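Local coordinates for glutaconate coenzyme a-transferase (Acidaminococcus fermentans, PDB 1POI), which catalyses, as the larger subunit of the enzyme, transfer of coenzyme A from acetyl-CoA to glutaconate or (R)-2-hydroxyglutarate in glutamate degradation, at residues A[53-65]-A[263-277]. Sequence-based numbering, arbitrary orientation.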
loop_
_atom_site.group_PDB
_atom_site.type_symbol
_atom_site.label_atom_id
_atom_site.label_comp_id
_atom_site.label_asym_id
_atom_site.label_seq_id
_atom_site.Cartn_x
_atom_site.Cartn_y
_atom_site.Cartn_z
ATOM N N ALA A 53 2.909 31.448 10.437
ATOM C CA ALA A 53 3.166 31.230 11.851
ATOM C C ALA A 53 1.960 31.058 12.764
ATOM O O ALA A 53 0.921 31.696 12.591
ATOM C CB ALA A 53 4.062 32.342 12.372
ATOM N N GLY A 54 2.150 30.249 13.795
ATOM C CA GLY A 54 1.079 30.013 14.736
ATOM C C GLY A 54 1.456 30.253 16.183
ATOM O O GLY A 54 2.183 31.183 16.507
ATOM N N GLY A 55 1.023 29.358 17.053
ATOM C CA GLY A 55 1.308 29.531 18.466
ATOM C C GLY A 55 2.773 29.411 18.773
ATOM O O GLY A 55 3.241 29.905 19.795
ATOM N N ASP A 56 3.492 28.731 17.886
ATOM C CA ASP A 56 4.929 28.522 18.028
ATOM C C ASP A 56 5.691 29.870 18.128
ATOM O O ASP A 56 6.272 30.178 19.168
ATOM C CB ASP A 56 5.465 27.570 16.919
ATOM C CG ASP A 56 5.108 28.022 15.457
ATOM O OD1 ASP A 56 4.122 28.757 15.204
ATOM O OD2 ASP A 56 5.844 27.616 14.526
ATOM N N TRP A 57 5.602 30.723 17.116
ATOM C CA TRP A 57 6.290 31.994 17.193
ATOM C C TRP A 57 5.673 32.895 18.243
ATOM O O TRP A 57 6.326 33.814 18.736
ATOM C CB TRP A 57 6.338 32.690 15.837
ATOM C CG TRP A 57 7.417 32.125 14.971
ATOM C CD1 TRP A 57 7.284 31.137 14.033
ATOM C CD2 TRP A 57 8.819 32.432 15.033
ATOM N NE1 TRP A 57 8.513 30.802 13.521
ATOM C CE2 TRP A 57 9.475 31.581 14.113
ATOM C CE3 TRP A 57 9.581 33.345 15.783
ATOM C CZ2 TRP A 57 10.871 31.610 13.919
ATOM C CZ3 TRP A 57 10.958 33.372 15.592
ATOM C CH2 TRP A 57 11.590 32.509 14.663
ATOM N N ASP A 58 4.425 32.636 18.611
ATOM C CA ASP A 58 3.789 33.457 19.632
ATOM C C ASP A 58 4.447 33.178 20.955
ATOM O O ASP A 58 4.775 34.091 21.704
ATOM C CB ASP A 58 2.316 33.155 19.769
ATOM C CG ASP A 58 1.559 34.299 20.384
ATOM O OD1 ASP A 58 1.688 35.414 19.845
ATOM O OD2 ASP A 58 0.831 34.096 21.387
ATOM N N MET A 59 4.656 31.910 21.249
ATOM C CA MET A 59 5.272 31.567 22.504
ATOM C C MET A 59 6.674 32.163 22.632
ATOM O O MET A 59 6.990 32.764 23.659
ATOM C CB MET A 59 5.231 30.065 22.708
ATOM C CG MET A 59 3.798 29.556 22.857
ATOM S SD MET A 59 3.787 27.811 23.220
ATOM C CE MET A 59 4.134 27.816 24.918
ATOM N N LEU A 60 7.472 32.090 21.566
ATOM C CA LEU A 60 8.826 32.649 21.569
ATOM C C LEU A 60 8.775 34.168 21.783
ATOM O O LEU A 60 9.474 34.701 22.644
ATOM C CB LEU A 60 9.548 32.337 20.252
ATOM C CG LEU A 60 9.842 30.863 19.946
ATOM C CD1 LEU A 60 10.435 30.704 18.544
ATOM C CD2 LEU A 60 10.757 30.275 21.019
ATOM N N ILE A 61 7.934 34.859 21.017
ATOM C CA ILE A 61 7.798 36.308 21.137
ATOM C C ILE A 61 7.389 36.720 22.556
ATOM O O ILE A 61 8.101 37.486 23.210
ATOM C CB ILE A 61 6.764 36.846 20.146
ATOM C CG1 ILE A 61 7.238 36.624 18.717
ATOM C CG2 ILE A 61 6.507 38.311 20.395
ATOM C CD1 ILE A 61 6.214 37.012 17.696
ATOM N N GLY A 62 6.254 36.202 23.022
ATOM C CA GLY A 62 5.759 36.503 24.351
ATOM C C GLY A 62 6.777 36.231 25.437
ATOM O O GLY A 62 6.784 36.920 26.452
ATOM N N ASN A 63 7.587 35.192 25.270
ATOM C CA ASN A 63 8.643 34.893 26.232
ATOM C C ASN A 63 9.898 35.742 25.903
ATOM O O ASN A 63 11.028 35.400 26.283
ATOM C CB ASN A 63 9.009 33.412 26.194
ATOM C CG ASN A 63 8.048 32.546 26.999
ATOM O OD1 ASN A 63 8.291 32.251 28.183
ATOM N ND2 ASN A 63 6.975 32.093 26.351
ATOM N N GLY A 64 9.699 36.833 25.172
ATOM C CA GLY A 64 10.798 37.713 24.800
ATOM C C GLY A 64 12.067 37.112 24.206
ATOM O O GLY A 64 13.157 37.663 24.425
ATOM N N ARG A 65 11.937 36.031 23.429
ATOM C CA ARG A 65 13.091 35.376 22.806
ATOM C C ARG A 65 13.373 35.779 21.352
ATOM O O ARG A 65 14.171 35.121 20.686
ATOM C CB ARG A 65 12.953 33.850 22.836
ATOM C CG ARG A 65 12.499 33.253 24.134
ATOM C CD ARG A 65 13.512 33.315 25.238
ATOM N NE ARG A 65 12.943 32.770 26.481
ATOM C CZ ARG A 65 13.239 31.568 26.980
ATOM N NH1 ARG A 65 14.099 30.781 26.354
ATOM N NH2 ARG A 65 12.657 31.130 28.088
ATOM N N TYR A 263 -5.219 28.182 25.180
ATOM C CA TYR A 263 -4.156 29.088 24.780
ATOM C C TYR A 263 -4.721 30.410 24.236
ATOM O O TYR A 263 -4.189 31.475 24.543
ATOM C CB TYR A 263 -3.232 28.420 23.750
ATOM C CG TYR A 263 -2.012 29.254 23.400
ATOM C CD1 TYR A 263 -0.858 29.186 24.172
ATOM C CD2 TYR A 263 -2.054 30.184 22.355
ATOM C CE1 TYR A 263 0.222 30.035 23.927
ATOM C CE2 TYR A 263 -0.981 31.036 22.098
ATOM C CZ TYR A 263 0.152 30.955 22.891
ATOM O OH TYR A 263 1.207 31.792 22.644
ATOM N N ASP A 264 -5.805 30.351 23.467
ATOM C CA ASP A 264 -6.396 31.563 22.901
ATOM C C ASP A 264 -6.761 32.585 23.954
ATOM O O ASP A 264 -6.598 33.783 23.743
ATOM C CB ASP A 264 -7.654 31.244 22.095
ATOM C CG ASP A 264 -8.498 32.498 21.783
ATOM O OD1 ASP A 264 -8.041 33.376 21.023
ATOM O OD2 ASP A 264 -9.632 32.608 22.297
ATOM N N LYS A 265 -7.323 32.111 25.059
ATOM C CA LYS A 265 -7.750 33.009 26.113
ATOM C C LYS A 265 -6.600 33.334 27.048
ATOM O O LYS A 265 -6.419 34.480 27.450
ATOM C CB LYS A 265 -8.962 32.423 26.858
ATOM C CG LYS A 265 -8.700 31.149 27.652
ATOM C CD LYS A 265 -8.721 31.421 29.149
ATOM C CE LYS A 265 -8.223 30.217 29.955
ATOM N NZ LYS A 265 -7.970 30.588 31.395
ATOM N N VAL A 266 -5.828 32.316 27.395
ATOM C CA VAL A 266 -4.665 32.471 28.248
ATOM C C VAL A 266 -3.722 33.580 27.732
ATOM O O VAL A 266 -3.380 34.508 28.462
ATOM C CB VAL A 266 -3.908 31.154 28.318
ATOM C CG1 VAL A 266 -2.508 31.386 28.768
ATOM C CG2 VAL A 266 -4.611 30.210 29.268
ATOM N N SER A 267 -3.368 33.526 26.454
ATOM C CA SER A 267 -2.478 34.512 25.852
ATOM C C SER A 267 -3.052 35.922 25.699
ATOM O O SER A 267 -2.469 36.722 24.958
ATOM C CB SER A 267 -2.043 34.038 24.465
ATOM O OG SER A 267 -3.166 33.974 23.590
ATOM N N LYS A 268 -4.204 36.224 26.305
ATOM C CA LYS A 268 -4.762 37.575 26.165
ATOM C C LYS A 268 -4.071 38.540 27.100
ATOM O O LYS A 268 -4.320 39.750 27.042
ATOM C CB LYS A 268 -6.270 37.622 26.406
ATOM C CG LYS A 268 -7.062 36.734 25.485
ATOM C CD LYS A 268 -8.559 36.985 25.565
ATOM C CE LYS A 268 -9.305 35.935 24.725
ATOM N NZ LYS A 268 -10.755 36.203 24.578
ATOM N N THR A 269 -3.288 37.992 28.031
ATOM C CA THR A 269 -2.526 38.794 28.976
ATOM C C THR A 269 -1.234 38.061 29.322
ATOM O O THR A 269 -1.199 36.824 29.468
ATOM C CB THR A 269 -3.274 39.060 30.304
ATOM O OG1 THR A 269 -3.314 37.857 31.083
ATOM C CG2 THR A 269 -4.688 39.577 30.075
ATOM N N GLN A 270 -0.192 38.850 29.530
ATOM C CA GLN A 270 1.126 38.360 29.882
ATOM C C GLN A 270 1.110 37.514 31.159
ATOM O O GLN A 270 1.879 36.554 31.288
ATOM C CB GLN A 270 2.047 39.550 30.082
ATOM C CG GLN A 270 3.506 39.200 30.081
ATOM C CD GLN A 270 3.946 38.645 28.761
ATOM O OE1 GLN A 270 3.560 39.155 27.702
ATOM N NE2 GLN A 270 4.725 37.570 28.805
ATOM N N GLU A 271 0.234 37.881 32.098
ATOM C CA GLU A 271 0.101 37.180 33.376
ATOM C C GLU A 271 -0.430 35.777 33.173
ATOM O O GLU A 271 0.156 34.793 33.664
ATOM C CB GLU A 271 -0.892 37.894 34.287
ATOM C CG GLU A 271 -0.570 39.319 34.668
ATOM C CD GLU A 271 -1.367 39.768 35.896
ATOM O OE1 GLU A 271 -2.111 38.932 36.471
ATOM O OE2 GLU A 271 -1.237 40.951 36.297
ATOM N N ASP A 272 -1.585 35.714 32.497
ATOM C CA ASP A 272 -2.265 34.451 32.214
ATOM C C ASP A 272 -1.315 33.622 31.396
ATOM O O ASP A 272 -1.164 32.418 31.641
ATOM C CB ASP A 272 -3.565 34.672 31.416
ATOM C CG ASP A 272 -4.718 35.238 32.259
ATOM O OD1 ASP A 272 -4.674 35.175 33.512
ATOM O OD2 ASP A 272 -5.691 35.735 31.642
ATOM N N PHE A 273 -0.633 34.304 30.470
ATOM C CA PHE A 273 0.334 33.692 29.569
ATOM C C PHE A 273 1.503 33.036 30.295
ATOM O O PHE A 273 1.778 31.841 30.119
ATOM C CB PHE A 273 0.867 34.731 28.590
ATOM C CG PHE A 273 1.856 34.173 27.620
ATOM C CD1 PHE A 273 1.427 33.421 26.527
ATOM C CD2 PHE A 273 3.225 34.328 27.831
ATOM C CE1 PHE A 273 2.345 32.826 25.666
ATOM C CE2 PHE A 273 4.152 33.734 26.972
ATOM C CZ PHE A 273 3.708 32.981 25.891
ATOM N N ASP A 274 2.188 33.829 31.120
ATOM C CA ASP A 274 3.348 33.358 31.875
ATOM C C ASP A 274 2.968 32.235 32.798
ATOM O O ASP A 274 3.752 31.307 33.008
ATOM C CB ASP A 274 3.974 34.505 32.662
ATOM C CG ASP A 274 4.651 35.522 31.765
ATOM O OD1 ASP A 274 5.426 35.095 30.870
ATOM O OD2 ASP A 274 4.397 36.735 31.950
ATOM N N ALA A 275 1.759 32.335 33.346
ATOM C CA ALA A 275 1.210 31.323 34.248
ATOM C C ALA A 275 1.090 30.014 33.466
ATOM O O ALA A 275 1.546 28.952 33.924
ATOM C CB ALA A 275 -0.147 31.770 34.745
ATOM N N PHE A 276 0.489 30.118 32.276
ATOM C CA PHE A 276 0.315 28.998 31.367
ATOM C C PHE A 276 1.659 28.368 31.061
ATOM O O PHE A 276 1.822 27.149 31.174
ATOM C CB PHE A 276 -0.309 29.472 30.066
ATOM C CG PHE A 276 -0.227 28.462 28.954
ATOM C CD1 PHE A 276 0.900 28.408 28.127
ATOM C CD2 PHE A 276 -1.265 27.539 28.757
ATOM C CE1 PHE A 276 1.000 27.454 27.126
ATOM C CE2 PHE A 276 -1.183 26.576 27.760
ATOM C CZ PHE A 276 -0.049 26.527 26.938
ATOM N N CYS A 277 2.617 29.197 30.652
ATOM C CA CYS A 277 3.945 28.687 30.333
ATOM C C CYS A 277 4.620 28.003 31.499
ATOM O O CYS A 277 5.282 26.982 31.303
ATOM C CB CYS A 277 4.865 29.767 29.772
ATOM S SG CYS A 277 4.414 30.359 28.149
HETATM O O HOH W 1 -2.086 33.738 20.743
HETATM O O HOH W 2 6.802 32.270 30.992
#
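Met59 on helix 55-62 and Asn63, just past its end, meet Tyr263, Phe273 and Cys277 of the consecutive helices 257-266 and 270-282, joined by a short turn, which cover this helix of the CoA-transferase parallel α/β domain on the side turned from strand 19-22. Helices 55-62 and 270-277 cross at -105°.

Two of the three hydrogen bonds across the interface involve Tyr263 and Gln270. Tyr263 OH donates to the anti lone pair of Asp58 OD2 at 2.7 Å; CG of Asp58 lies anti to the backbone N (chi1 -158°), bringing the carboxylate out to the phenol, while Phe86 N holds OD1. Water 1 joins OD2 to Ser267 OG. Farther along, Gln270 NE2 reaches Gly62 O at 3.2 Å from above the carbonyl plane, with Arg85 and Trp89 gripping OE1.

Apolar contacts centre on Met59. Met59 CG packs against Tyr263 CE1 at 3.8 Å, SD makes an oblique Met-aromatic contact with that ring, and the chain, bent at its last torsion, carries CE to the edge of Phe276. Gly62 backs onto Phe273, where a CB would sit tightly against CE2.

Asn63 spends both amide hydrogens: Asn63 ND2 gives one to Met59 O at 2.8 Å and the other to Cys277 SG. With an alanine here, the Cys277 thiol is likely to lose its donor, Met59 O would probably keep just the backbone one of its two Asn63 donors, and a gap would probably open beside Phe273. Asn63 ND2 lies at the edge of the Phe273 ring, 3.3 Å from Phe273 CE2, amide and ring planes 60° apart.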